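Local coordinates for major capsid protein (Paramecium bursaria Chlorella virus 1, PDB 5TIP) that self-assembles as trimers into the large icosahedral capsid of the virus, forming its main structural shell, at residues D116-M121 with A348-Y353; I227-F232 with F254-K259. All blocks are in the same frame, centred on the assembly; numbering follows the deposited sequence.

Contact 1: residues D116-M121 with A348-Y353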
loop_
_atom_site.group_PDB
_atom_site.type_symbol
_atom_site.label_atom_id
_atom_site.label_comp_id
_atom_site.label_asym_id
_atom_site.label_seq_id
_atom_site.Cartn_x
_atom_site.Cartn_y
_atom_site.Cartn_z
ATOM N N ASP A 116 9.603 -11.590 5.011
ATOM C CA ASP A 116 8.422 -10.869 5.474
ATOM C C ASP A 116 8.787 -9.483 5.991
ATOM O O ASP A 116 8.040 -8.519 5.782
ATOM C CB ASP A 116 7.713 -11.683 6.558
ATOM C CG ASP A 116 6.401 -11.062 6.992
ATOM O OD1 ASP A 116 5.516 -10.876 6.131
ATOM O OD2 ASP A 116 6.250 -10.764 8.194
ATOM N N ALA A 117 9.935 -9.360 6.659
ATOM C CA ALA A 117 10.333 -8.072 7.218
ATOM C C ALA A 117 10.747 -7.080 6.139
ATOM O O ALA A 117 10.633 -5.867 6.340
ATOM C CB ALA A 117 11.475 -8.266 8.216
ATOM N N LEU A 118 11.223 -7.567 4.996
ATOM C CA LEU A 118 11.742 -6.699 3.946
ATOM C C LEU A 118 10.760 -6.458 2.806
ATOM O O LEU A 118 10.619 -5.318 2.356
ATOM C CB LEU A 118 13.039 -7.281 3.372
ATOM C CG LEU A 118 14.330 -7.037 4.154
ATOM C CD1 LEU A 118 15.466 -7.828 3.537
ATOM C CD2 LEU A 118 14.668 -5.555 4.185
ATOM N N PHE A 119 10.078 -7.496 2.325
ATOM C CA PHE A 119 9.362 -7.416 1.059
ATOM C C PHE A 119 7.847 -7.504 1.191
ATOM O O PHE A 119 7.146 -7.357 0.185
ATOM C CB PHE A 119 9.876 -8.502 0.109
ATOM C CG PHE A 119 11.330 -8.354 -0.224
ATOM C CD1 PHE A 119 11.749 -7.393 -1.127
ATOM C CD2 PHE A 119 12.281 -9.157 0.384
ATOM C CE1 PHE A 119 13.086 -7.243 -1.430
ATOM C CE2 PHE A 119 13.621 -9.012 0.085
ATOM C CZ PHE A 119 14.025 -8.052 -0.822
ATOM N N ARG A 120 7.321 -7.747 2.383
ATOM C CA ARG A 120 5.898 -7.569 2.625
ATOM C C ARG A 120 5.670 -6.266 3.379
ATOM O O ARG A 120 6.559 -5.751 4.060
ATOM C CB ARG A 120 5.310 -8.749 3.401
ATOM C CG ARG A 120 5.035 -9.965 2.530
ATOM C CD ARG A 120 4.048 -10.917 3.187
ATOM N NE ARG A 120 4.003 -12.205 2.500
ATOM C CZ ARG A 120 4.836 -13.210 2.749
ATOM N NH1 ARG A 120 5.779 -13.077 3.671
ATOM N NH2 ARG A 120 4.728 -14.346 2.076
ATOM N N MET A 121 4.460 -5.731 3.241
ATOM C CA MET A 121 4.157 -4.436 3.828
ATOM C C MET A 121 2.651 -4.268 3.934
ATOM O O MET A 121 1.880 -4.963 3.267
ATOM C CB MET A 121 4.752 -3.292 3.001
ATOM C CG MET A 121 4.148 -3.175 1.610
ATOM S SD MET A 121 4.941 -1.928 0.576
ATOM C CE MET A 121 6.552 -2.666 0.323
ATOM N N ALA A 348 13.883 -3.009 12.867
ATOM C CA ALA A 348 15.296 -2.938 13.202
ATOM C C ALA A 348 15.890 -4.337 13.308
ATOM O O ALA A 348 15.217 -5.295 13.699
ATOM C CB ALA A 348 15.497 -2.176 14.512
ATOM N N GLY A 349 17.167 -4.450 12.952
ATOM C CA GLY A 349 17.862 -5.714 12.988
ATOM C C GLY A 349 17.883 -6.472 11.681
ATOM O O GLY A 349 18.567 -7.498 11.590
ATOM N N VAL A 350 17.160 -6.003 10.668
ATOM C CA VAL A 350 17.169 -6.596 9.336
ATOM C C VAL A 350 17.780 -5.584 8.381
ATOM O O VAL A 350 17.366 -4.419 8.354
ATOM C CB VAL A 350 15.755 -7.001 8.884
ATOM C CG1 VAL A 350 15.808 -7.669 7.521
ATOM C CG2 VAL A 350 15.113 -7.921 9.906
ATOM N N TYR A 351 18.763 -6.024 7.601
ATOM C CA TYR A 351 19.547 -5.128 6.767
ATOM C C TYR A 351 19.531 -5.608 5.324
ATOM O O TYR A 351 19.374 -6.800 5.047
ATOM C CB TYR A 351 20.987 -5.022 7.274
ATOM C CG TYR A 351 21.080 -4.699 8.748
ATOM C CD1 TYR A 351 21.074 -3.384 9.192
ATOM C CD2 TYR A 351 21.164 -5.710 9.697
ATOM C CE1 TYR A 351 21.155 -3.085 10.536
ATOM C CE2 TYR A 351 21.243 -5.419 11.044
ATOM C CZ TYR A 351 21.238 -4.105 11.457
ATOM O OH TYR A 351 21.319 -3.810 12.797
ATOM N N LEU A 352 19.701 -4.659 4.407
ATOM C CA LEU A 352 19.619 -4.923 2.979
ATOM C C LEU A 352 20.651 -4.090 2.238
ATOM O O LEU A 352 20.879 -2.925 2.575
ATOM C CB LEU A 352 18.217 -4.602 2.442
ATOM C CG LEU A 352 18.016 -4.573 0.924
ATOM C CD1 LEU A 352 17.917 -5.983 0.361
ATOM C CD2 LEU A 352 16.791 -3.751 0.557
ATOM N N TYR A 353 21.278 -4.694 1.233
ATOM C CA TYR A 353 22.013 -3.956 0.215
ATOM C C TYR A 353 21.601 -4.495 -1.143
ATOM O O TYR A 353 21.805 -5.678 -1.431
ATOM C CB TYR A 353 23.528 -4.062 0.396
ATOM C CG TYR A 353 24.273 -3.199 -0.598
ATOM C CD1 TYR A 353 24.357 -1.824 -0.422
ATOM C CD2 TYR A 353 24.868 -3.753 -1.724
ATOM C CE1 TYR A 353 25.023 -1.027 -1.331
ATOM C CE2 TYR A 353 25.539 -2.963 -2.639
ATOM C CZ TYR A 353 25.613 -1.601 -2.437
ATOM O OH TYR A 353 26.278 -0.807 -3.343
#
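No flat group carries the contact of A117 and L118 with V350 and L352, which is wholly aliphatic: the nearest approach of the F119 ring is CZ to L352 CD1, 4.6 Å, and the CB of Y351 points away from the helix. The guanidinium of R120 has CB of D116 at its edge, in plane, and its NH1 makes a weak, 3.3 Å salt-bridging hydrogen bond to D116 OD1, inside 116-121. Across the interface V350 divides its two methyls. With CG1 anti to the backbone N (chi1 -178°), that methyl lies 3.7 Å from L118 CG, while CG2 meets A117 CB at 4.0 Å. CG and both methyls of L118 gather round V350 CG1, and CD2 reaches on to L352 CB at 4.1 Å. No hydrogen bond crosses; the 220 Å² buried comes mostly from these four residues. Helix 109-119, in the N-terminal jelly-roll half, thereby packs on strand 350-354 of the C-terminal half, as expected within a double jelly-roll capsid protein. L118 also touches A262 of the adjacent strand 257-266, Y351 packs on F333 of helix 330-341, and D116 and R120 lean on helix 122-132.

Contact 2: residues I227-F232 with F254-K259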
loop_
_atom_site.group_PDB
_atom_site.type_symbol
_atom_site.label_atom_id
_atom_site.label_comp_id
_atom_site.label_asym_id
_atom_site.label_seq_id
_atom_site.Cartn_x
_atom_site.Cartn_y
_atom_site.Cartn_z
ATOM N N ILE A 227 14.672 -17.758 -13.519
ATOM C CA ILE A 227 14.147 -17.983 -12.182
ATOM C C ILE A 227 15.059 -17.315 -11.160
ATOM O O ILE A 227 16.150 -16.840 -11.476
ATOM C CB ILE A 227 13.980 -19.484 -11.873
ATOM C CG1 ILE A 227 15.344 -20.135 -11.633
ATOM C CG2 ILE A 227 13.250 -20.183 -13.007
ATOM C CD1 ILE A 227 15.260 -21.568 -11.161
ATOM N N GLU A 228 14.596 -17.289 -9.916
ATOM C CA GLU A 228 15.363 -16.759 -8.802
ATOM C C GLU A 228 15.628 -17.872 -7.799
ATOM O O GLU A 228 14.824 -18.796 -7.644
ATOM C CB GLU A 228 14.629 -15.597 -8.128
ATOM C CG GLU A 228 14.462 -14.393 -9.037
ATOM C CD GLU A 228 13.773 -13.228 -8.358
ATOM O OE1 GLU A 228 13.617 -13.267 -7.119
ATOM O OE2 GLU A 228 13.378 -12.277 -9.066
ATOM N N GLN A 229 16.766 -17.775 -7.121
ATOM C CA GLN A 229 17.171 -18.752 -6.127
ATOM C C GLN A 229 17.597 -18.035 -4.857
ATOM O O GLN A 229 17.968 -16.860 -4.876
ATOM C CB GLN A 229 18.331 -19.621 -6.626
ATOM C CG GLN A 229 18.014 -20.483 -7.823
ATOM C CD GLN A 229 19.233 -21.232 -8.313
ATOM O OE1 GLN A 229 20.228 -20.626 -8.711
ATOM N NE2 GLN A 229 19.172 -22.555 -8.267
ATOM N N LEU A 230 17.540 -18.760 -3.747
ATOM C CA LEU A 230 18.047 -18.273 -2.476
ATOM C C LEU A 230 19.368 -18.963 -2.168
ATOM O O LEU A 230 19.511 -20.173 -2.371
ATOM C CB LEU A 230 17.049 -18.523 -1.344
ATOM C CG LEU A 230 17.532 -18.077 0.038
ATOM C CD1 LEU A 230 17.553 -16.558 0.144
ATOM C CD2 LEU A 230 16.686 -18.691 1.141
ATOM N N GLN A 231 20.334 -18.190 -1.686
ATOM C CA GLN A 231 21.616 -18.723 -1.255
ATOM C C GLN A 231 21.768 -18.474 0.234
ATOM O O GLN A 231 21.529 -17.360 0.711
ATOM C CB GLN A 231 22.780 -18.094 -2.026
ATOM C CG GLN A 231 22.728 -18.337 -3.523
ATOM C CD GLN A 231 23.923 -17.756 -4.251
ATOM O OE1 GLN A 231 25.048 -18.234 -4.104
ATOM N NE2 GLN A 231 23.686 -16.715 -5.040
ATOM N N PHE A 232 22.155 -19.516 0.961
ATOM C CA PHE A 232 22.369 -19.422 2.401
ATOM C C PHE A 232 23.274 -20.573 2.803
ATOM O O PHE A 232 22.895 -21.738 2.651
ATOM C CB PHE A 232 21.039 -19.474 3.155
ATOM C CG PHE A 232 21.188 -19.488 4.649
ATOM C CD1 PHE A 232 21.575 -18.349 5.332
ATOM C CD2 PHE A 232 20.932 -20.642 5.369
ATOM C CE1 PHE A 232 21.708 -18.362 6.706
ATOM C CE2 PHE A 232 21.064 -20.661 6.742
ATOM C CZ PHE A 232 21.453 -19.519 7.412
ATOM N N PHE A 254 28.943 -16.614 -2.141
ATOM C CA PHE A 254 27.805 -16.571 -3.043
ATOM C C PHE A 254 28.284 -16.701 -4.484
ATOM O O PHE A 254 29.472 -16.550 -4.781
ATOM C CB PHE A 254 27.017 -15.271 -2.854
ATOM C CG PHE A 254 26.480 -15.087 -1.461
ATOM C CD1 PHE A 254 25.880 -16.139 -0.788
ATOM C CD2 PHE A 254 26.598 -13.867 -0.818
ATOM C CE1 PHE A 254 25.393 -15.971 0.495
ATOM C CE2 PHE A 254 26.114 -13.694 0.464
ATOM C CZ PHE A 254 25.512 -14.747 1.120
ATOM N N ASN A 255 27.341 -16.985 -5.380
ATOM C CA ASN A 255 27.629 -17.112 -6.802
ATOM C C ASN A 255 26.466 -16.526 -7.590
ATOM O O ASN A 255 25.462 -16.087 -7.017
ATOM C CB ASN A 255 27.884 -18.571 -7.203
ATOM C CG ASN A 255 29.117 -19.155 -6.541
ATOM O OD1 ASN A 255 29.019 -20.018 -5.671
ATOM N ND2 ASN A 255 30.290 -18.691 -6.960
ATOM N N HIS A 256 26.618 -16.511 -8.922
ATOM C CA HIS A 256 25.589 -16.119 -9.883
ATOM C C HIS A 256 25.279 -14.627 -9.798
ATOM O O HIS A 256 25.658 -13.967 -8.821
ATOM C CB HIS A 256 24.316 -16.941 -9.661
ATOM C CG HIS A 256 24.523 -18.418 -9.772
ATOM N ND1 HIS A 256 24.198 -19.295 -8.760
ATOM C CD2 HIS A 256 25.021 -19.175 -10.780
ATOM C CE1 HIS A 256 24.494 -20.526 -9.136
ATOM N NE2 HIS A 256 24.990 -20.481 -10.359
ATOM N N PRO A 257 24.620 -14.053 -10.807
ATOM C CA PRO A 257 24.167 -12.657 -10.699
ATOM C C PRO A 257 23.166 -12.493 -9.565
ATOM O O PRO A 257 22.076 -13.072 -9.584
ATOM C CB PRO A 257 23.530 -12.388 -12.067
ATOM C CG PRO A 257 24.203 -13.344 -12.986
ATOM C CD PRO A 257 24.442 -14.581 -12.172
ATOM N N THR A 258 23.541 -11.689 -8.574
ATOM C CA THR A 258 22.790 -11.549 -7.334
ATOM C C THR A 258 22.053 -10.217 -7.316
ATOM O O THR A 258 22.642 -9.173 -7.614
ATOM C CB THR A 258 23.725 -11.654 -6.126
ATOM O OG1 THR A 258 24.362 -12.938 -6.128
ATOM C CG2 THR A 258 22.954 -11.483 -4.827
ATOM N N LYS A 259 20.768 -10.258 -6.956
ATOM C CA LYS A 259 19.958 -9.045 -6.906
ATOM C C LYS A 259 20.259 -8.212 -5.666
ATOM O O LYS A 259 20.384 -6.987 -5.756
ATOM C CB LYS A 259 18.472 -9.401 -6.939
ATOM C CG LYS A 259 18.088 -10.387 -8.019
ATOM C CD LYS A 259 16.621 -10.765 -7.907
ATOM C CE LYS A 259 15.728 -9.548 -8.077
ATOM N NZ LYS A 259 14.288 -9.916 -8.030
#
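Within the C-terminal jelly roll, Q231 on strand 223-237 reaches the residues leading into strand 257-266, and E228, three residues earlier, reaches K259 within it; both strands pair with strand 412-426, so these side chains link two strands that share a neighbour. The Q231 carboxamide grips the backbone of N255 with two bonds. OE1 accepts N255 N at 2.9 Å, with the donor in the carbonyl plane, on a lone pair, at a C=O...N angle of 120°. NE2 donates to N255 O at 2.7 Å, tilted from the plane of the N255 carbonyl. An extended chain, CD anti to CA (chi2 -178°), carries the amide across. Nearer its root, Q231 CB lies 3.9 Å from F254 CD1, an oblique approach to the ring, while at the tip OE1 also stands 3.4 Å from F254 CA. At the other end E228 and K259 side chains cross at about a right angle, and K259 NZ forms a 2.7 Å salt bridge to E228 OE2, from 47° above the carboxylate plane. The ammonium is also held by the carbonyls of P359 and G361, and E228 OE1 by K418 and R362. The paired amide bonds would fix the rotation of the Q231 carboxamide and satisfy both N255 backbone groups it meets. Three cationic partners around one buried carboxylate probably keep E228 ionised.

Overall arrangement
From the N terminus, helix 109-119 in the N-terminal half supplies the first side of contact 1, whose partner follows only after 226 intervening residues, on strand 350-354 of the C-terminal half. Contact 2 begins and ends inside that span: 227-232 and 254-259 close a short loop of 21 residues, so the two contacts nest and do not cross. Their centres are about 17 Å apart and their nearest atoms about 5 Å, without touching. The common element is one antiparallel sheet, in which strands 257-266 and 350-354 are neighbours. Contact 1 ties the two halves of the chain together, whereas contact 2 is internal to the C-terminal half.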